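Local coordinates for protein phosphonate monoester hydrolase (Ruegeria pomeroyi, PDB 4UPK) that is a hydrolase of the sulfatase family, within the alkaline phosphatase clan, built around a large mixed beta-sheet flanked by helices, at residues Ala87-Gly92 and Thr389-Leu394; Asp393-Ile398 and Asn408-Arg413. All coordinates share one frame; numbering follows the deposited sequence.

Contact 1 (Ala87-Gly92 and Thr389-Leu394)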
# COMPACT_ATOMS: atom_id res chain seq x y z
N ALA A 87 20.24 4.53 11.77
CA ALA A 87 18.88 4.98 11.46
C ALA A 87 18.76 6.54 11.46
O ALA A 87 18.17 7.12 10.57
CB ALA A 87 17.88 4.32 12.38
N SER A 88 19.43 7.20 12.39
CA SER A 88 19.48 8.66 12.50
C SER A 88 20.24 9.34 11.38
O SER A 88 19.80 10.35 10.87
CB SER A 88 20.09 9.06 13.85
OG SER A 88 19.14 9.00 14.90
N ILE A 89 21.42 8.80 11.02
CA ILE A 89 22.28 9.28 9.94
C ILE A 89 21.58 9.15 8.58
O ILE A 89 21.58 10.10 7.78
CB ILE A 89 23.66 8.56 9.99
CG1 ILE A 89 24.48 9.07 11.20
CG2 ILE A 89 24.46 8.69 8.67
CD1 ILE A 89 25.75 8.17 11.66
N LEU A 90 21.00 7.96 8.33
CA LEU A 90 20.34 7.67 7.07
C LEU A 90 18.95 8.28 6.90
O LEU A 90 18.51 8.41 5.77
CB LEU A 90 20.33 6.17 6.76
CG LEU A 90 21.69 5.46 6.67
CD1 LEU A 90 21.52 3.95 6.61
CD2 LEU A 90 22.55 5.99 5.52
N THR A 91 18.27 8.65 8.00
CA THR A 91 16.93 9.28 7.95
C THR A 91 16.96 10.78 8.24
O THR A 91 15.99 11.47 7.90
CB THR A 91 15.90 8.61 8.88
OG1 THR A 91 16.26 8.82 10.25
CG2 THR A 91 15.67 7.13 8.58
N GLY A 92 18.02 11.27 8.89
CA GLY A 92 18.11 12.69 9.25
C GLY A 92 17.22 13.09 10.41
O GLY A 92 17.00 14.28 10.65
N THR A 389 27.57 20.31 15.62
CA THR A 389 26.94 19.64 14.48
C THR A 389 26.49 18.27 14.94
O THR A 389 27.03 17.73 15.92
CB THR A 389 27.81 19.68 13.19
OG1 THR A 389 29.04 19.00 13.41
CG2 THR A 389 28.09 21.11 12.70
N GLU A 390 25.46 17.73 14.28
CA GLU A 390 24.85 16.46 14.63
C GLU A 390 24.82 15.52 13.45
O GLU A 390 24.82 15.97 12.31
CB GLU A 390 23.44 16.70 15.18
CG GLU A 390 23.44 17.34 16.56
CD GLU A 390 22.10 17.66 17.15
OE1 GLU A 390 21.09 17.50 16.43
OE2 GLU A 390 22.04 18.08 18.33
N SER A 391 24.80 14.20 13.73
CA SER A 391 24.81 13.14 12.71
C SER A 391 23.63 13.24 11.73
O SER A 391 23.74 12.81 10.58
CB SER A 391 24.86 11.78 13.39
OG SER A 391 23.73 11.59 14.23
N ILE A 392 22.51 13.83 12.19
CA ILE A 392 21.27 14.04 11.43
C ILE A 392 21.40 15.15 10.38
O ILE A 392 20.53 15.27 9.52
CB ILE A 392 20.08 14.27 12.39
CG1 ILE A 392 20.31 15.51 13.30
CG2 ILE A 392 19.79 13.00 13.19
CD1 ILE A 392 19.06 16.06 13.95
N ASP A 393 22.50 15.94 10.43
CA ASP A 393 22.80 17.02 9.49
C ASP A 393 23.40 16.53 8.16
O ASP A 393 23.53 17.31 7.23
CB ASP A 393 23.77 18.03 10.14
CG ASP A 393 23.26 18.74 11.38
OD1 ASP A 393 22.02 18.73 11.61
OD2 ASP A 393 24.10 19.31 12.11
N LEU A 394 23.76 15.24 8.08
CA LEU A 394 24.41 14.70 6.88
C LEU A 394 23.45 14.50 5.70
O LEU A 394 23.72 15.01 4.62
CB LEU A 394 25.21 13.45 7.24
CG LEU A 394 26.67 13.64 7.69
CD1 LEU A 394 26.80 14.55 8.90
CD2 LEU A 394 27.29 12.32 8.04
O HOH W 1 22.23 12.42 8.46
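Ser88, Ile89 and Gly92 meet Ser391 and Ile392 in a buried contact between the C-terminal end of helix 82-91 and the short 3-10 turn that follows strand 388-390. In this sulfatase fold the helix begins with the Cys-X-Pro-Ser-Arg signature of sulfatases, and the strand lies in the large mixed sheet. No direct hydrogen bond joins the two segments. A water bridges them instead, donating to Ile89 O at 2.5 Å and to Ser391 O at 2.6 Å, which gives each of these buried carbonyls a polar partner. The CG1 branch of Ile89 lies against Ser391 CB at 3.5 Å, while Phe38 and Ile40 of strand 35-41 also touch this isoleucine. The serine hydroxyls turn elsewhere: Ser391 OG bonds to Val78 N, and Ser88 OG to His98 NE2 and Gln93 O.

Ile392 fits against the helix end through CB and its CG2 methyl. CG1 stands between the backbone N and the carbonyl carbon (chi1 60°), and that branch leads away from the helix. CG2 reaches Ser88 O at 3.5 Å and Ser88 CB at 4.0 Å; Ser88 O also accepts the backbone bond from Gly92 N. The turn itself is tied by Glu390 N, which donates almost straight (172°) to Asp393 OD2 at 3.0 Å, meeting it from 61° above the carboxylate plane. Gly92 takes the chain out of the helix with a positive phi, which favours glycine. The backbone comes close here: Gly92 O lies 3.5 Å from Ile392 CB, and Gly92 CA makes a C-H...O contact with Ile392 O at 3.5 Å.

Contact 2 (Asp393-Ile398 and Asn408-Arg413)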
# COMPACT_ATOMS: atom_id res chain seq x y z
N ASP A 393 22.50 15.94 10.43
CA ASP A 393 22.80 17.02 9.49
C ASP A 393 23.40 16.53 8.16
O ASP A 393 23.53 17.31 7.23
CB ASP A 393 23.77 18.03 10.14
CG ASP A 393 23.26 18.74 11.38
OD1 ASP A 393 22.02 18.73 11.61
OD2 ASP A 393 24.10 19.31 12.11
N LEU A 394 23.76 15.24 8.08
CA LEU A 394 24.41 14.70 6.88
C LEU A 394 23.45 14.50 5.70
O LEU A 394 23.72 15.01 4.62
CB LEU A 394 25.21 13.45 7.24
CG LEU A 394 26.67 13.64 7.69
CD1 LEU A 394 26.80 14.55 8.90
CD2 LEU A 394 27.29 12.32 8.04
N MET A 395 22.32 13.80 5.92
CA MET A 395 21.29 13.58 4.90
C MET A 395 20.83 14.93 4.27
O MET A 395 20.90 15.03 3.04
CB MET A 395 20.09 12.74 5.45
CG MET A 395 18.78 12.99 4.71
SD MET A 395 17.55 11.75 5.06
CE MET A 395 16.32 12.11 3.83
N PRO A 396 20.42 15.97 5.05
CA PRO A 396 20.01 17.24 4.41
C PRO A 396 21.12 17.96 3.65
O PRO A 396 20.81 18.66 2.68
CB PRO A 396 19.44 18.06 5.58
CG PRO A 396 20.09 17.51 6.78
CD PRO A 396 20.24 16.04 6.52
N THR A 397 22.39 17.77 4.03
CA THR A 397 23.54 18.37 3.33
C THR A 397 23.64 17.79 1.90
O THR A 397 23.80 18.55 0.93
CB THR A 397 24.81 18.16 4.14
OG1 THR A 397 24.63 18.68 5.46
CG2 THR A 397 26.03 18.82 3.49
N ILE A 398 23.53 16.46 1.77
CA ILE A 398 23.63 15.73 0.50
C ILE A 398 22.50 16.14 -0.42
O ILE A 398 22.78 16.55 -1.55
CB ILE A 398 23.71 14.17 0.71
CG1 ILE A 398 24.96 13.77 1.55
CG2 ILE A 398 23.68 13.43 -0.64
CD1 ILE A 398 24.80 12.44 2.33
N ASN A 408 10.14 17.31 5.37
CA ASN A 408 9.90 17.97 6.65
C ASN A 408 10.19 17.03 7.85
O ASN A 408 10.54 17.52 8.92
CB ASN A 408 8.46 18.51 6.73
CG ASN A 408 8.24 19.83 6.04
OD1 ASN A 408 9.17 20.54 5.62
ND2 ASN A 408 6.98 20.23 5.95
N ALA A 409 10.09 15.70 7.64
CA ALA A 409 10.40 14.68 8.66
C ALA A 409 11.86 14.79 9.17
O ALA A 409 12.14 14.42 10.30
CB ALA A 409 10.17 13.29 8.07
N VAL A 410 12.77 15.31 8.33
CA VAL A 410 14.19 15.48 8.65
C VAL A 410 14.39 16.57 9.71
O VAL A 410 14.07 17.75 9.48
CB VAL A 410 15.06 15.66 7.36
CG1 VAL A 410 16.50 16.02 7.69
CG2 VAL A 410 15.00 14.43 6.47
N ASP A 411 14.90 16.16 10.87
CA ASP A 411 15.21 17.03 12.02
C ASP A 411 16.52 17.79 11.82
O ASP A 411 16.67 18.88 12.39
CB ASP A 411 15.30 16.20 13.31
CG ASP A 411 14.00 15.56 13.75
OD1 ASP A 411 12.96 16.25 13.76
OD2 ASP A 411 14.03 14.37 14.13
N GLY A 412 17.45 17.20 11.06
CA GLY A 412 18.75 17.78 10.76
C GLY A 412 18.69 18.95 9.82
O GLY A 412 17.70 19.14 9.11
N ARG A 413 19.75 19.75 9.81
CA ARG A 413 19.88 20.93 8.98
C ARG A 413 21.15 20.84 8.12
O ARG A 413 22.19 20.36 8.59
CB ARG A 413 19.91 22.20 9.84
CG ARG A 413 18.57 22.51 10.52
CD ARG A 413 18.63 23.77 11.36
NE ARG A 413 18.95 24.97 10.58
CZ ARG A 413 19.19 26.17 11.12
NH1 ARG A 413 19.10 26.34 12.43
NH2 ARG A 413 19.51 27.19 10.34
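Asp393, in the turn before helix 394-402, and Pro396 in the helix pack with Met395 against Val410, Gly412 and Arg413 of the loop that follows the helix. One hydrogen bond crosses the contact: Arg413 N donates to Asp393 OD1 at 3.1 Å, nearly straight at 171° and from 42° above the carboxylate plane. CG of the aspartate is anti to its carbonyl carbon (chi1 -62°), on the side of the backbone N, and OD1 extends from it to the loop. Arg428 NH2 forms a salt bridge with the same oxygen, which probably favours the charged carboxylate and offsets the nearby Arg413 O, another acceptor 3.4 Å from OD1. Arg413 NH2 forms a salt bridge with Asp426 OD1.

The apolar part centres on Val410, whose two methyls divide between two helix residues. CG1 meets Pro396 CD at 3.9 Å. CG2 meets Met395 CE at 3.8 Å, with SD only slightly farther; the methionine chain is extended beyond CG, carrying its thioether out to the valine, and the two side chains cross obliquely.

Backbone packing completes the interface. Pro396 CG rests on the peptide between Gly412 and Arg413, 3.6 Å from Gly412 C, and also touches Arg413 C at 3.7 Å. Gly412 brings its CA within 3.5 Å of Asp393 OD1; a side chain here would run into Asp393 N, and the CA atoms of Asp393 and Gly412 come within 4.3 Å. Farther along the loop, Leu415 N bonds to Thr397 OG1, adding a further tie to the helix. Through these contacts the loop after helix 394-402 folds back onto the helix's N-terminal part, in a buried part of the sulfatase fold where the helix packs on the central sheet.

How the contacts relate
Contacts 1 and 2 are neighbours, their centres about 6 Å apart, and they share Asp393 and Leu394, where the 3-10 turn passes into helix 394-402. The end of helix 82-91 also meets the 408-413 loop directly: Gly92 O lies 3.0 Å from Gly412 N, a probable hydrogen bond, and Thr91 O packs 3.3 Å from Met395 SD and 3.4 Å from Val410 CG2. The shared Asp393 lies where the two contacts meet. In sulfatases the active site lies near the N-terminal end of the signature helix; contact 1 lies toward the C-terminal end of that helix, with contact 2 adjoining it.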